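Local atomic coordinates of cyclopropane mycolic acid synthase 3 (Mycobacterium tuberculosis, PDB entry 1L1E), a protein that probably converts a double bond of alpha mycolic acids into a cyclopropane ring, using S-adenosyl-L-methionine as donor of the methylene group. Residues Met43-Ala48 against Ala233-Met238; Val130-Ser135 against Pro159-Met164; Val153-Leu158 against Val218-Thr223. One frame throughout, in Å; residues are numbered along the deposited sequence.

Overall arrangement
The chain carries the seven-stranded sheet of a class I S-adenosylmethionine-dependent methyltransferase, and contact 1 lies on the opposite side of the chain's centre from contacts 2 and 3. Contacts 2 and 3 are neighbours, their centres 8 Å apart: Ile-133 of contact 2 packs on Leu-158 of contact 3, and helix 147-157, which enters contact 3, is the crossover helix between the two strands of contact 2. Contact 1 sits across the molecule, its centre 28 Å from that of contact 2 and 31 Å from that of contact 3. Bound S-adenosyl-L-homocysteine lies about 10 Å from the side chains of Thr-235, Ile-133 and Thr-154, one from each contact.

Contact 1: Met43-Ala48 against Ala233-Met238; sequences MTLQEA and ARTLDM
Met-238 reaches across to Leu-45 with its terminal methyl, joining the first turn of helix 45-58 to helix 229-245 in this methyltransferase fold. CG of Met-238 stands anti to its carbonyl carbon (chi1 -68°), SD continues the extended chain, and the bend at chi3 (85°) turns CE onto the start of the other helix. There CE lies 3.7 Å from Leu-45 N and 3.9 Å from Leu-45 CB, so the methyl touches backbone as well as side chain. CD1 of Leu-45 comes to 4.3 Å from CG2 of Thr-235, a looser apolar approach. The turn that Met-238 meets is fixed by a capping box: OG1 of Thr-44 accepts from Glu-47 N, while OE1 of Glu-47 accepts from Thr-44 N through its anti lone pair. The same OE1 also pairs with Arg-40. Arg-234 reaches toward Met-43, but its charge is paired with Asp-41 and its cation-pi partner is Phe-38, whose side chain also touches Met-238. Thr-235 turns its hydroxyl to His-231 O and Ala-36 N, tying helix 229-245 to the chain close to Ser-34, which probably binds the cofactor, as in related enzymes. NH1 of Arg-234 comes to 4.2 Å from Met-43 O, obliquely to the guanidinium plane.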
loop_
_atom_site.group_PDB
_atom_site.type_symbol
_atom_site.label_atom_id
_atom_site.label_comp_id
_atom_site.label_asym_id
_atom_site.label_seq_id
_atom_site.Cartn_x
_atom_site.Cartn_y
_atom_site.Cartn_z
ATOM N N MET A 43 -12.581 1.491 16.101
ATOM C CA MET A 43 -12.775 0.738 14.863
ATOM C C MET A 43 -12.093 -0.616 14.861
ATOM O O MET A 43 -11.050 -0.799 15.478
ATOM C CB MET A 43 -12.255 1.520 13.663
ATOM C CG MET A 43 -13.101 2.682 13.233
ATOM S SD MET A 43 -12.376 3.403 11.746
ATOM C CE MET A 43 -13.799 3.425 10.651
ATOM N N THR A 44 -12.706 -1.568 14.166
ATOM C CA THR A 44 -12.141 -2.901 14.027
ATOM C C THR A 44 -11.155 -2.742 12.870
ATOM O O THR A 44 -11.144 -1.704 12.199
ATOM C CB THR A 44 -13.207 -3.946 13.612
ATOM O OG1 THR A 44 -13.739 -3.605 12.325
ATOM C CG2 THR A 44 -14.348 -3.987 14.620
ATOM N N LEU A 45 -10.333 -3.759 12.636
ATOM C CA LEU A 45 -9.370 -3.690 11.548
ATOM C C LEU A 45 -10.096 -3.497 10.218
ATOM O O LEU A 45 -9.708 -2.642 9.425
ATOM C CB LEU A 45 -8.517 -4.964 11.505
ATOM C CG LEU A 45 -7.416 -5.008 10.446
ATOM C CD1 LEU A 45 -6.536 -3.756 10.528
ATOM C CD2 LEU A 45 -6.595 -6.266 10.652
ATOM N N GLN A 46 -11.158 -4.266 9.976
ATOM C CA GLN A 46 -11.898 -4.128 8.720
ATOM C C GLN A 46 -12.483 -2.724 8.551
ATOM O O GLN A 46 -12.466 -2.168 7.445
ATOM C CB GLN A 46 -13.019 -5.179 8.610
ATOM C CG GLN A 46 -13.871 -5.021 7.359
ATOM C CD GLN A 46 -14.751 -6.223 7.063
ATOM O OE1 GLN A 46 -15.100 -6.989 7.957
ATOM N NE2 GLN A 46 -15.131 -6.379 5.798
ATOM N N GLU A 47 -12.999 -2.146 9.635
ATOM C CA GLU A 47 -13.563 -0.795 9.563
ATOM C C GLU A 47 -12.456 0.233 9.265
ATOM O O GLU A 47 -12.660 1.173 8.493
ATOM C CB GLU A 47 -14.259 -0.423 10.882
ATOM C CG GLU A 47 -15.504 -1.259 11.192
ATOM C CD GLU A 47 -16.205 -0.838 12.466
ATOM O OE1 GLU A 47 -15.523 -0.658 13.498
ATOM O OE2 GLU A 47 -17.448 -0.695 12.436
ATOM N N ALA A 48 -11.288 0.043 9.878
ATOM C CA ALA A 48 -10.175 0.972 9.678
ATOM C C ALA A 48 -9.554 0.854 8.288
ATOM O O ALA A 48 -8.949 1.808 7.795
ATOM C CB ALA A 48 -9.115 0.767 10.759
ATOM N N ALA A 233 1.394 1.361 13.284
ATOM C CA ALA A 233 1.815 0.612 14.460
ATOM C C ALA A 233 0.658 -0.265 14.957
ATOM O O ALA A 233 0.851 -1.433 15.281
ATOM C CB ALA A 233 2.258 1.577 15.570
ATOM N N ARG A 234 -0.548 0.291 14.996
ATOM C CA ARG A 234 -1.696 -0.477 15.469
ATOM C C ARG A 234 -2.168 -1.536 14.464
ATOM O O ARG A 234 -2.726 -2.572 14.845
ATOM C CB ARG A 234 -2.869 0.442 15.808
ATOM C CG ARG A 234 -3.747 -0.174 16.884
ATOM C CD ARG A 234 -5.200 -0.218 16.516
ATOM N NE ARG A 234 -5.881 1.025 16.836
ATOM C CZ ARG A 234 -7.043 1.080 17.476
ATOM N NH1 ARG A 234 -7.634 -0.041 17.859
ATOM N NH2 ARG A 234 -7.614 2.250 17.726
ATOM N N THR A 235 -1.964 -1.257 13.182
ATOM C CA THR A 235 -2.339 -2.194 12.134
ATOM C C THR A 235 -1.439 -3.416 12.317
ATOM O O THR A 235 -1.905 -4.548 12.385
ATOM C CB THR A 235 -2.083 -1.595 10.744
ATOM O OG1 THR A 235 -2.844 -0.389 10.595
ATOM C CG2 THR A 235 -2.472 -2.593 9.649
ATOM N N LEU A 236 -0.138 -3.167 12.416
ATOM C CA LEU A 236 0.836 -4.232 12.591
ATOM C C LEU A 236 0.554 -5.032 13.865
ATOM O O LEU A 236 0.665 -6.255 13.858
ATOM C CB LEU A 236 2.255 -3.645 12.617
ATOM C CG LEU A 236 2.744 -3.063 11.275
ATOM C CD1 LEU A 236 4.039 -2.303 11.481
ATOM C CD2 LEU A 236 2.944 -4.185 10.260
ATOM N N ASP A 237 0.199 -4.353 14.953
ATOM C CA ASP A 237 -0.111 -5.058 16.194
ATOM C C ASP A 237 -1.270 -6.014 15.946
ATOM O O ASP A 237 -1.228 -7.188 16.327
ATOM C CB ASP A 237 -0.512 -4.082 17.311
ATOM C CG ASP A 237 0.675 -3.364 17.927
ATOM O OD1 ASP A 237 1.787 -3.935 17.928
ATOM O OD2 ASP A 237 0.489 -2.229 18.428
ATOM N N MET A 238 -2.312 -5.512 15.296
ATOM C CA MET A 238 -3.472 -6.344 15.030
ATOM C C MET A 238 -3.190 -7.511 14.091
ATOM O O MET A 238 -3.731 -8.597 14.290
ATOM C CB MET A 238 -4.632 -5.484 14.527
ATOM C CG MET A 238 -5.181 -4.549 15.616
ATOM S SD MET A 238 -6.563 -3.517 15.099
ATOM C CE MET A 238 -7.922 -4.602 15.368
#

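Contact 2: Val130-Ser135 against Pro159-Met164; sequences VDRIVS and PADGKM
Arg-132 and Lys-163 lie side by side on one face of the sheet, pointing the same way, with their aliphatic parts in contact. CD of Lys-163 lies over one face of the guanidinium; the 3.0 Å from CD to NE of Arg-132 is too short to be taken at face value. CG of Lys-163 sits between its backbone N and carbonyl carbon (chi1 44°), and further bends at chi2 and chi3 fold the chain alongside the arginine. Their charged ends remain near each other, NH2 of Arg-132 being 4.2 Å from NZ of Lys-163; the carboxylate of Asp-161 probably eases this repulsion, and NZ also makes a weak hydrogen bond to Asp-161 O. Asp-161 crosses Arg-132 at about a right angle, the carboxylate and guanidinium planes 62° apart, and its OD1 forms a salt bridge to NH1 at 3.3 Å, a weak hydrogen bond. The backbone O of Asp-161 lies over the guanidinium face, displaced toward the rim. A straighter bond holds NH1 from within the guanidinium plane: it donates to Asp-131 O at 2.9 Å, above the plane of that carbonyl. NE is bonded to Leu-60 O, so two backbone oxygens help fix the group. Beside it Pro-159, which opens the type I turn to Gly-162, places CD 3.1 Å from Val-130 O. On the other face Ile-133 crosses Met-164, its CG2 touching SD at 3.7 Å, and both side chains pack against Thr-154 of helix 147-157. Between these two layers Ile-133 N donates to Lys-163 O at 3.3 Å, and Met-164 CA makes a CA-H...O contact with Ile-133 O. Parallel neighbours joined through helix 147-157, strands 132-136 and 163-170 form a beta-alpha-beta unit of the Rossmann-like methyltransferase sheet.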
loop_
_atom_site.group_PDB
_atom_site.type_symbol
_atom_site.label_atom_id
_atom_site.label_comp_id
_atom_site.label_asym_id
_atom_site.label_seq_id
_atom_site.Cartn_x
_atom_site.Cartn_y
_atom_site.Cartn_z
ATOM N N VAL A 130 -6.208 7.453 -18.192
ATOM C CA VAL A 130 -7.161 7.264 -17.097
ATOM C C VAL A 130 -7.360 8.625 -16.441
ATOM O O VAL A 130 -6.548 9.532 -16.633
ATOM C CB VAL A 130 -6.662 6.252 -16.041
ATOM C CG1 VAL A 130 -6.456 4.893 -16.690
ATOM C CG2 VAL A 130 -5.383 6.754 -15.382
ATOM N N ASP A 131 -8.430 8.772 -15.666
ATOM C CA ASP A 131 -8.720 10.049 -15.024
ATOM C C ASP A 131 -7.972 10.302 -13.723
ATOM O O ASP A 131 -7.564 11.437 -13.445
ATOM C CB ASP A 131 -10.221 10.176 -14.751
ATOM C CG ASP A 131 -11.042 10.243 -16.019
ATOM O OD1 ASP A 131 -10.803 11.162 -16.835
ATOM O OD2 ASP A 131 -11.928 9.377 -16.192
ATOM N N ARG A 132 -7.800 9.248 -12.935
ATOM C CA ARG A 132 -7.150 9.351 -11.636
ATOM C C ARG A 132 -6.374 8.078 -11.357
ATOM O O ARG A 132 -6.591 7.055 -12.012
ATOM C CB ARG A 132 -8.209 9.545 -10.539
ATOM C CG ARG A 132 -9.141 10.740 -10.741
ATOM C CD ARG A 132 -8.400 12.051 -10.574
ATOM N NE ARG A 132 -9.299 13.201 -10.469
ATOM C CZ ARG A 132 -9.780 13.892 -11.501
ATOM N NH1 ARG A 132 -9.455 13.568 -12.746
ATOM N NH2 ARG A 132 -10.589 14.918 -11.288
ATOM N N ILE A 133 -5.484 8.142 -10.369
ATOM C CA ILE A 133 -4.659 6.996 -10.003
ATOM C C ILE A 133 -4.525 6.890 -8.494
ATOM O O ILE A 133 -4.471 7.903 -7.788
ATOM C CB ILE A 133 -3.239 7.121 -10.596
ATOM C CG1 ILE A 133 -3.294 7.074 -12.117
ATOM C CG2 ILE A 133 -2.335 5.991 -10.074
ATOM C CD1 ILE A 133 -1.940 7.390 -12.766
ATOM N N VAL A 134 -4.484 5.660 -8.005
ATOM C CA VAL A 134 -4.317 5.402 -6.586
ATOM C C VAL A 134 -3.303 4.264 -6.469
ATOM O O VAL A 134 -3.381 3.270 -7.202
ATOM C CB VAL A 134 -5.663 4.978 -5.921
ATOM C CG1 VAL A 134 -6.181 3.669 -6.544
ATOM C CG2 VAL A 134 -5.469 4.810 -4.420
ATOM N N SER A 135 -2.341 4.413 -5.566
ATOM C CA SER A 135 -1.326 3.384 -5.358
ATOM C C SER A 135 -1.047 3.310 -3.861
ATOM O O SER A 135 -0.502 4.245 -3.275
ATOM C CB SER A 135 -0.041 3.726 -6.110
ATOM O OG SER A 135 0.885 2.653 -6.014
ATOM N N PRO A 159 -4.792 13.138 -16.966
ATOM C CA PRO A 159 -5.286 14.287 -17.727
ATOM C C PRO A 159 -4.830 15.595 -17.086
ATOM O O PRO A 159 -4.217 15.590 -16.013
ATOM C CB PRO A 159 -6.794 14.111 -17.662
ATOM C CG PRO A 159 -6.990 13.579 -16.279
ATOM C CD PRO A 159 -5.871 12.552 -16.149
ATOM N N ALA A 160 -5.131 16.710 -17.748
ATOM C CA ALA A 160 -4.765 18.032 -17.248
ATOM C C ALA A 160 -5.128 18.215 -15.778
ATOM O O ALA A 160 -4.322 18.726 -14.998
ATOM C CB ALA A 160 -5.444 19.102 -18.080
ATOM N N ASP A 161 -6.339 17.808 -15.402
ATOM C CA ASP A 161 -6.791 17.943 -14.014
ATOM C C ASP A 161 -6.666 16.642 -13.234
ATOM O O ASP A 161 -7.396 16.407 -12.272
ATOM C CB ASP A 161 -8.247 18.417 -13.961
ATOM C CG ASP A 161 -9.182 17.544 -14.778
ATOM O OD1 ASP A 161 -9.151 16.304 -14.620
ATOM O OD2 ASP A 161 -9.965 18.102 -15.576
ATOM N N GLY A 162 -5.731 15.799 -13.647
ATOM C CA GLY A 162 -5.544 14.535 -12.969
ATOM C C GLY A 162 -4.758 14.640 -11.674
ATOM O O GLY A 162 -4.035 15.609 -11.417
ATOM N N LYS A 163 -4.914 13.621 -10.846
ATOM C CA LYS A 163 -4.215 13.560 -9.582
ATOM C C LYS A 163 -4.008 12.104 -9.245
ATOM O O LYS A 163 -4.766 11.239 -9.688
ATOM C CB LYS A 163 -5.015 14.256 -8.472
ATOM C CG LYS A 163 -6.502 13.929 -8.453
ATOM C CD LYS A 163 -7.320 14.993 -9.189
ATOM C CE LYS A 163 -7.278 16.335 -8.458
ATOM N NZ LYS A 163 -8.037 17.418 -9.163
ATOM N N MET A 164 -2.949 11.840 -8.491
ATOM C CA MET A 164 -2.619 10.496 -8.059
ATOM C C MET A 164 -2.460 10.550 -6.548
ATOM O O MET A 164 -1.981 11.556 -6.000
ATOM C CB MET A 164 -1.305 10.031 -8.713
ATOM C CG MET A 164 -0.632 8.808 -8.054
ATOM S SD MET A 164 0.609 7.958 -9.118
ATOM C CE MET A 164 1.929 9.148 -9.184
#

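Contact 3: Val153-Leu158 against Val218-Thr223; sequences VTHRTL and VGFRVT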
loop_
_atom_site.group_PDB
_atom_site.type_symbol
_atom_site.label_atom_id
_atom_site.label_comp_id
_atom_site.label_asym_id
_atom_site.label_seq_id
_atom_site.Cartn_x
_atom_site.Cartn_y
_atom_site.Cartn_z
ATOM N N VAL A 153 5.605 7.757 -16.199
ATOM C CA VAL A 153 4.480 6.980 -16.713
ATOM C C VAL A 153 3.141 7.412 -16.110
ATOM O O VAL A 153 2.156 7.564 -16.833
ATOM C CB VAL A 153 4.667 5.466 -16.446
ATOM C CG1 VAL A 153 3.453 4.694 -16.932
ATOM C CG2 VAL A 153 5.917 4.965 -17.142
ATOM N N THR A 154 3.098 7.604 -14.792
ATOM C CA THR A 154 1.856 8.017 -14.141
ATOM C C THR A 154 1.453 9.441 -14.534
ATOM O O THR A 154 0.271 9.743 -14.663
ATOM C CB THR A 154 1.962 7.921 -12.598
ATOM O OG1 THR A 154 3.175 8.550 -12.152
ATOM C CG2 THR A 154 1.945 6.465 -12.159
ATOM N N HIS A 155 2.438 10.309 -14.729
ATOM C CA HIS A 155 2.171 11.686 -15.119
ATOM C C HIS A 155 1.636 11.786 -16.560
ATOM O O HIS A 155 0.765 12.605 -16.858
ATOM C CB HIS A 155 3.453 12.518 -15.004
ATOM C CG HIS A 155 3.264 13.965 -15.332
ATOM N ND1 HIS A 155 2.821 14.887 -14.407
ATOM C CD2 HIS A 155 3.420 14.644 -16.494
ATOM C CE1 HIS A 155 2.712 16.072 -14.985
ATOM N NE2 HIS A 155 3.068 15.952 -16.252
ATOM N N ARG A 156 2.154 10.951 -17.451
ATOM C CA ARG A 156 1.734 10.984 -18.848
ATOM C C ARG A 156 0.394 10.290 -19.134
ATOM O O ARG A 156 -0.192 10.469 -20.195
ATOM C CB ARG A 156 2.855 10.407 -19.719
ATOM C CG ARG A 156 4.129 11.282 -19.695
ATOM C CD ARG A 156 5.310 10.675 -20.458
ATOM N NE ARG A 156 6.446 11.602 -20.540
ATOM C CZ ARG A 156 7.595 11.329 -21.154
ATOM N NH1 ARG A 156 7.771 10.152 -21.744
ATOM N NH2 ARG A 156 8.572 12.234 -21.186
ATOM N N THR A 157 -0.103 9.512 -18.182
ATOM C CA THR A 157 -1.370 8.820 -18.373
ATOM C C THR A 157 -2.529 9.652 -17.833
ATOM O O THR A 157 -3.675 9.469 -18.235
ATOM C CB THR A 157 -1.369 7.460 -17.664
ATOM O OG1 THR A 157 -1.086 7.651 -16.274
ATOM C CG2 THR A 157 -0.318 6.550 -18.273
ATOM N N LEU A 158 -2.213 10.564 -16.919
ATOM C CA LEU A 158 -3.202 11.425 -16.290
ATOM C C LEU A 158 -3.576 12.607 -17.158
ATOM O O LEU A 158 -2.789 13.050 -17.991
ATOM C CB LEU A 158 -2.673 11.951 -14.954
ATOM C CG LEU A 158 -2.489 10.920 -13.843
ATOM C CD1 LEU A 158 -1.782 11.557 -12.644
ATOM C CD2 LEU A 158 -3.856 10.367 -13.456
ATOM N N VAL A 218 8.911 15.516 -12.931
ATOM C CA VAL A 218 8.188 15.098 -14.125
ATOM C C VAL A 218 7.017 16.048 -14.346
ATOM O O VAL A 218 6.280 15.920 -15.316
ATOM C CB VAL A 218 7.677 13.629 -14.042
ATOM C CG1 VAL A 218 8.845 12.697 -13.784
ATOM C CG2 VAL A 218 6.609 13.483 -12.960
ATOM N N GLY A 219 6.860 17.010 -13.439
ATOM C CA GLY A 219 5.785 17.977 -13.568
ATOM C C GLY A 219 4.750 17.958 -12.452
ATOM O O GLY A 219 3.902 18.845 -12.381
ATOM N N PHE A 220 4.808 16.951 -11.586
ATOM C CA PHE A 220 3.857 16.839 -10.488
ATOM C C PHE A 220 4.042 17.897 -9.419
ATOM O O PHE A 220 5.164 18.297 -9.083
ATOM C CB PHE A 220 3.960 15.469 -9.808
ATOM C CG PHE A 220 3.171 14.377 -10.479
ATOM C CD1 PHE A 220 3.755 13.141 -10.731
ATOM C CD2 PHE A 220 1.819 14.551 -10.776
ATOM C CE1 PHE A 220 3.004 12.087 -11.262
ATOM C CE2 PHE A 220 1.062 13.508 -11.302
ATOM C CZ PHE A 220 1.661 12.267 -11.546
ATOM N N ARG A 221 2.917 18.349 -8.889
ATOM C CA ARG A 221 2.914 19.308 -7.806
ATOM C C ARG A 221 2.382 18.530 -6.599
ATOM O O ARG A 221 1.300 17.936 -6.662
ATOM C CB ARG A 221 1.993 20.484 -8.141
ATOM C CG ARG A 221 2.511 21.366 -9.280
ATOM C CD ARG A 221 1.490 22.404 -9.714
ATOM N NE ARG A 221 0.270 21.788 -10.225
ATOM C CZ ARG A 221 -0.914 21.870 -9.620
ATOM N NH1 ARG A 221 -1.036 22.546 -8.485
ATOM N NH2 ARG A 221 -1.976 21.272 -10.148
ATOM N N VAL A 222 3.155 18.495 -5.518
ATOM C CA VAL A 222 2.732 17.804 -4.312
ATOM C C VAL A 222 1.859 18.779 -3.542
ATOM O O VAL A 222 2.365 19.640 -2.823
ATOM C CB VAL A 222 3.934 17.413 -3.441
ATOM C CG1 VAL A 222 3.457 16.712 -2.181
ATOM C CG2 VAL A 222 4.874 16.529 -4.239
ATOM N N THR A 223 0.548 18.637 -3.692
ATOM C CA THR A 223 -0.398 19.541 -3.039
ATOM C C THR A 223 -0.849 19.172 -1.621
ATOM O O THR A 223 -1.469 19.990 -0.930
ATOM C CB THR A 223 -1.653 19.729 -3.914
ATOM O OG1 THR A 223 -2.246 18.453 -4.175
ATOM C CG2 THR A 223 -1.278 20.389 -5.245
#
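His-155 directs the edge of its imidazole at the face of Phe-220, a T-shaped pair with centroids 4.9 Å apart and planes at 87°. It joins the end of helix 147-157, a crossover helix of the Rossmann-like fold, to the loop entering strand 221-227. ND1 sits over the centre of the phenyl ring, and CB adds a CH-pi contact over the same ring. CG of His-155 is anti to its backbone N (chi1 -178°), and the ring it bears lies against Val-218. One imidazole face is met by Val-218 O, 3.3 Å above the plane and over its centre; the angle is too poor for a hydrogen bond from NE2. CG2 of the same valine touches CB of His-155 at 3.9 Å. Gly-219, with positive phi, ends helix 208-216 in a Schellman motif, and its backbone passes close to CE1 of His-155. The edge of Phe-220 is bounded by two side chains, Thr-154 of the helix and Leu-158 just after it, that cross it at about a right angle. OG1 of Thr-154, hydrogen-bonded to Phe-150 O, approaches CE1, while CD1 of Leu-158 lies 3.7 Å from CZ, in the plane of the ring.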